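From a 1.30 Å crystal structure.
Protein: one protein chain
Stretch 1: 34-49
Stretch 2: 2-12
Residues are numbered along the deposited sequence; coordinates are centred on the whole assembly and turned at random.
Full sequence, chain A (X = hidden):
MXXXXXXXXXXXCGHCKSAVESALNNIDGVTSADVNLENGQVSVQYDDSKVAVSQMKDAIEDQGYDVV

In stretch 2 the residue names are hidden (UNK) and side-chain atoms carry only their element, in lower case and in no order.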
# COMPACT_ATOMS: atom_id res chain seq x y z
N ASP A 34 -14.24 -6.40 -5.27
CA ASP A 34 -14.28 -4.91 -5.37
C ASP A 34 -14.27 -4.32 -3.97
O ASP A 34 -15.22 -4.45 -3.20
CB ASP A 34 -15.55 -4.55 -6.15
CG ASP A 34 -15.76 -3.07 -6.30
OD1 ASP A 34 -14.81 -2.30 -6.23
OD2 ASP A 34 -16.91 -2.67 -6.54
N VAL A 35 -13.13 -3.71 -3.63
CA VAL A 35 -12.94 -3.02 -2.37
C VAL A 35 -13.49 -1.61 -2.46
O VAL A 35 -13.14 -0.84 -3.39
CB VAL A 35 -11.45 -2.92 -2.02
CG1 VAL A 35 -11.25 -1.93 -0.84
CG2 VAL A 35 -10.88 -4.34 -1.76
N ASN A 36 -14.32 -1.24 -1.51
CA ASN A 36 -14.71 0.17 -1.31
C ASN A 36 -13.91 0.71 -0.14
O ASN A 36 -14.18 0.42 1.00
CB ASN A 36 -16.20 0.31 -1.03
CG ASN A 36 -16.65 1.72 -0.80
OD1 ASN A 36 -15.86 2.60 -0.57
ND2 ASN A 36 -17.95 1.93 -0.82
N LEU A 37 -12.90 1.53 -0.45
CA LEU A 37 -12.01 2.04 0.61
C LEU A 37 -12.71 2.97 1.56
O LEU A 37 -12.31 3.10 2.71
CB LEU A 37 -10.80 2.77 -0.01
CG LEU A 37 -9.75 1.85 -0.62
CD1 LEU A 37 -8.74 2.73 -1.35
CD2 LEU A 37 -9.07 0.97 0.41
N GLU A 38 -13.78 3.60 1.08
CA GLU A 38 -14.49 4.63 1.87
C GLU A 38 -15.29 4.00 3.01
O GLU A 38 -15.43 4.62 4.04
CB GLU A 38 -15.42 5.47 1.02
CG GLU A 38 -14.80 6.19 -0.17
CD GLU A 38 -15.82 7.10 -0.86
OE1 GLU A 38 -17.04 6.74 -0.88
OE2 GLU A 38 -15.40 8.16 -1.39
N ASN A 39 -15.79 2.77 2.83
CA ASN A 39 -16.50 2.12 3.95
C ASN A 39 -15.95 0.79 4.40
O ASN A 39 -16.48 0.21 5.33
CB ASN A 39 -18.01 1.97 3.65
CG ASN A 39 -18.30 1.12 2.41
OD1 ASN A 39 -17.41 0.45 1.89
ND2 ASN A 39 -19.58 1.12 1.96
N GLY A 40 -14.86 0.33 3.82
CA GLY A 40 -14.26 -0.94 4.18
C GLY A 40 -14.98 -2.18 3.69
O GLY A 40 -14.59 -3.33 4.04
N GLN A 41 -16.00 -2.00 2.87
CA GLN A 41 -16.74 -3.15 2.36
C GLN A 41 -16.04 -3.75 1.17
O GLN A 41 -15.69 -3.03 0.21
CB GLN A 41 -18.18 -2.79 1.97
CG GLN A 41 -19.07 -2.51 3.18
CD GLN A 41 -20.51 -2.58 2.82
OE1 GLN A 41 -20.90 -2.45 1.64
NE2 GLN A 41 -21.28 -2.88 3.78
N VAL A 42 -15.92 -5.06 1.18
CA VAL A 42 -15.39 -5.75 0.04
C VAL A 42 -16.43 -6.72 -0.57
O VAL A 42 -16.88 -7.59 0.14
CB VAL A 42 -14.14 -6.54 0.46
CG1 VAL A 42 -13.48 -7.16 -0.78
CG2 VAL A 42 -13.17 -5.61 1.23
N SER A 43 -16.82 -6.46 -1.80
CA SER A 43 -17.82 -7.26 -2.48
C SER A 43 -17.14 -8.31 -3.33
O SER A 43 -16.39 -7.98 -4.25
CB SER A 43 -18.74 -6.42 -3.32
OG SER A 43 -19.67 -7.25 -4.05
N VAL A 44 -17.47 -9.58 -3.11
CA VAL A 44 -16.85 -10.70 -3.83
C VAL A 44 -17.96 -11.44 -4.56
O VAL A 44 -18.99 -11.78 -3.96
CB VAL A 44 -16.17 -11.63 -2.83
CG1 VAL A 44 -15.55 -12.79 -3.55
CG2 VAL A 44 -15.13 -10.92 -1.99
N GLN A 45 -17.76 -11.63 -5.84
CA GLN A 45 -18.62 -12.47 -6.69
C GLN A 45 -17.93 -13.83 -6.83
O GLN A 45 -16.73 -13.90 -7.20
CB GLN A 45 -18.81 -11.85 -8.07
CG GLN A 45 -19.45 -10.47 -8.02
CD GLN A 45 -20.93 -10.52 -7.74
OE1 GLN A 45 -21.60 -11.53 -7.98
NE2 GLN A 45 -21.45 -9.43 -7.29
N TYR A 46 -18.66 -14.91 -6.59
CA TYR A 46 -18.03 -16.22 -6.52
C TYR A 46 -19.02 -17.35 -6.78
O TYR A 46 -20.25 -17.13 -6.65
CB TYR A 46 -17.38 -16.42 -5.15
CG TYR A 46 -18.35 -16.56 -3.97
CD1 TYR A 46 -19.06 -15.49 -3.47
CD2 TYR A 46 -18.57 -17.81 -3.36
CE1 TYR A 46 -19.93 -15.61 -2.39
CE2 TYR A 46 -19.44 -17.95 -2.30
CZ TYR A 46 -20.13 -16.84 -1.79
OH TYR A 46 -20.95 -16.98 -0.75
N ASP A 47 -18.46 -18.52 -7.10
CA ASP A 47 -19.25 -19.75 -7.27
C ASP A 47 -19.26 -20.42 -5.90
O ASP A 47 -18.19 -20.89 -5.44
CB ASP A 47 -18.58 -20.64 -8.32
CG ASP A 47 -19.33 -21.97 -8.55
OD1 ASP A 47 -20.16 -22.32 -7.69
OD2 ASP A 47 -19.00 -22.61 -9.55
N ASP A 48 -20.41 -20.43 -5.25
CA ASP A 48 -20.55 -20.90 -3.87
C ASP A 48 -20.46 -22.44 -3.79
O ASP A 48 -20.39 -22.99 -2.68
CB ASP A 48 -21.77 -20.38 -3.14
CG ASP A 48 -23.07 -20.95 -3.66
OD1 ASP A 48 -23.14 -21.47 -4.77
OD2 ASP A 48 -24.09 -20.82 -2.97
N SER A 49 -20.34 -23.12 -4.92
CA SER A 49 -20.03 -24.55 -4.89
C SER A 49 -18.56 -24.78 -4.79
O SER A 49 -18.11 -25.88 -4.40
CB SER A 49 -20.56 -25.25 -6.13
OG SER A 49 -21.93 -25.39 -6.00
N UNK A 2 -22.87 -16.19 -6.63
CA UNK A 2 -23.19 -15.73 -5.26
C UNK A 2 -22.37 -14.43 -5.02
O UNK A 2 -21.42 -14.20 -5.75
o UNK A 2 -23.42 -18.00 -4.59
c UNK A 2 -22.80 -16.78 -4.24
N UNK A 3 -22.79 -13.68 -4.04
CA UNK A 3 -22.13 -12.45 -3.59
C UNK A 3 -21.92 -12.50 -2.12
O UNK A 3 -22.84 -12.88 -1.35
o UNK A 3 -24.27 -8.86 -4.36
c UNK A 3 -22.24 -9.90 -3.72
c UNK A 3 -23.09 -8.72 -4.04
c UNK A 3 -22.94 -11.23 -4.00
n UNK A 3 -22.50 -7.53 -3.97
N UNK A 4 -20.69 -12.14 -1.69
CA UNK A 4 -20.34 -11.97 -0.27
C UNK A 4 -19.85 -10.58 -0.07
O UNK A 4 -19.09 -10.10 -0.88
o UNK A 4 -19.09 -12.65 3.76
c UNK A 4 -18.65 -12.81 1.49
c UNK A 4 -19.26 -12.97 0.12
o UNK A 4 -20.65 -13.59 2.51
c UNK A 4 -19.56 -13.05 2.65
N UNK A 5 -20.32 -9.91 0.97
CA UNK A 5 -19.77 -8.64 1.40
C UNK A 5 -19.00 -8.83 2.70
O UNK A 5 -19.61 -9.20 3.70
c UNK A 5 -20.25 -6.26 1.95
c UNK A 5 -20.85 -7.57 1.48
c UNK A 5 -22.75 -6.54 0.13
c UNK A 5 -21.54 -7.40 0.08
N UNK A 6 -17.69 -8.59 2.68
CA UNK A 6 -16.85 -8.65 3.87
C UNK A 6 -16.67 -7.24 4.39
O UNK A 6 -16.53 -6.29 3.58
c UNK A 6 -14.77 -11.78 3.92
c UNK A 6 -15.55 -9.37 3.67
c UNK A 6 -15.49 -10.89 1.71
c UNK A 6 -15.71 -10.82 3.19
N UNK A 7 -16.64 -7.09 5.70
CA UNK A 7 -16.31 -5.80 6.33
C UNK A 7 -14.86 -5.89 6.83
O UNK A 7 -14.56 -6.73 7.63
n UNK A 7 -18.47 -3.73 6.45
c UNK A 7 -18.48 -4.98 6.95
o UNK A 7 -19.48 -5.66 7.06
c UNK A 7 -17.23 -5.51 7.45
N UNK A 8 -13.99 -5.04 6.30
CA UNK A 8 -12.55 -5.16 6.49
C UNK A 8 -12.06 -3.89 7.08
O UNK A 8 -12.44 -2.81 6.62
c UNK A 8 -12.33 -6.76 4.52
c UNK A 8 -10.33 -5.61 5.40
c UNK A 8 -11.82 -5.48 5.18
N UNK A 9 -11.25 -4.05 8.12
CA UNK A 9 -10.55 -2.92 8.77
C UNK A 9 -9.08 -2.94 8.41
O UNK A 9 -8.45 -4.01 8.33
c UNK A 9 -10.67 -3.00 10.32
c UNK A 9 -12.31 -2.78 12.24
o UNK A 9 -13.45 -2.49 12.62
c UNK A 9 -12.09 -2.72 10.74
o UNK A 9 -11.40 -3.12 13.03
N UNK A 10 -8.54 -1.73 8.25
CA UNK A 10 -7.09 -1.57 8.02
C UNK A 10 -6.74 -1.17 6.59
O UNK A 10 -5.58 -0.90 6.31
N UNK A 11 -7.70 -1.16 5.67
CA UNK A 11 -7.38 -0.84 4.27
C UNK A 11 -7.34 0.67 4.16
O UNK A 11 -8.37 1.33 4.31
s UNK A 11 -9.65 -3.60 2.19
c UNK A 11 -11.15 -2.76 2.66
c UNK A 11 -8.50 -2.94 3.42
c UNK A 11 -8.38 -1.44 3.28
N UNK A 12 -6.16 1.25 3.90
CA UNK A 12 -6.05 2.72 3.99
C UNK A 12 -5.83 3.43 2.71
O UNK A 12 -5.86 4.64 2.72
o UNK A 12 -3.72 2.54 4.48
c UNK A 12 -4.91 3.11 4.93
O HOH W 1 -22.91 -19.54 -6.84
O HOH W 2 -21.37 -14.32 -8.32
O HOH W 3 -22.35 -15.03 0.18
O HOH W 4 -11.13 0.98 3.86

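Position 2 carries one carbon and then one oxygen. The carbon lies over one face of the Y46 ring, with CB 3.8 Å from the ring centroid. Its backbone N donates to Y46 O at 2.8 Å, and Y46 N donates back to its O at 3.0 Å. A single carbon ending in oxygen is serine, S2. Water 1 links S2 OG (2.8 Å) to D48 N (3.1 Å).

Position 3 has three carbons, the third carrying one oxygen and one nitrogen. Its nitrogen lies 2.8 Å from S43 OG and donates to it. A three-carbon chain ending in an amide is glutamine, Q3. The chain is extended, with chi1 and chi2 both t.

Position 4 has three carbons, the third carrying two oxygens. Its CB packs 3.7 Å from Y46 CE1. Its backbone N donates to V44 O at 2.9 Å, and V44 N donates to its O at 2.8 Å. A carboxylate of this length is glutamate, E4. Water 3 donates to E4 OE1 at 3.2 Å and accepts from Y46 OH at 2.6 Å.

Position 5 has four carbons, forked at the first, with one arm two carbons long. The one-carbon arm lies 3.8 Å from Q41 CD, on the sheet face that also carries S43. Only isoleucine fits, so this is I5.

Position 6 also has four carbons, but the fork is at the second. One of its end carbons meets V44 CG2 at 3.7 Å on the buried side. Its backbone N donates to V42 O and V42 N to its O, both at 2.8 Å. This is leucine, L6.

Position 7 has two carbons, the second carrying one oxygen and one nitrogen. The nitrogen comes within 3.5 Å of Q41 CG, a contact without a hydrogen bond. The short amide is asparagine, N7.

Position 8 has one carbon bearing two more. One of these two touches V42 CG2 at 3.6 Å. The backbone N donates to G40 O at 2.9 Å. A CB on G40 would lie 2.6 Å from the backbone O here, which is a clash. This is valine, V8.

Position 9 has three carbons, the third carrying two oxygens. The CA-to-CB bond points away from stretch 1, and the side chain makes no contact with it. This is glutamate, E9.

Position 10 has no side-chain atoms and is glycine, G10. Its positive phi suits that.

Position 11 is an unbranched chain of two carbons, a sulfur and a carbon. The end carbon reaches V35 CG1 at 3.6 Å and V42 CG2 at 3.8 Å, while CB meets L37 CD2 at 3.8 Å. This is methionine, M11.

Position 12 has one carbon, then one oxygen. Its CB points away from stretch 1. It is serine, S12.

The contact is an antiparallel strand pair. Backbone hydrogen bonds fix the register, with V42 opposite L6 and V44 opposite E4. V42, V44, E4 and L6 share one face, where apolar packing supports the pairing; Q41, S43, Q45, Q3, I5 and N7 share the other. M11 extends the apolar packing past the strand. One face of the Y46 ring lies against S2 CB, and its edge meets the backbone at Q3 and E4.

Stretch 2 (2-12) SQEILNVEGMS
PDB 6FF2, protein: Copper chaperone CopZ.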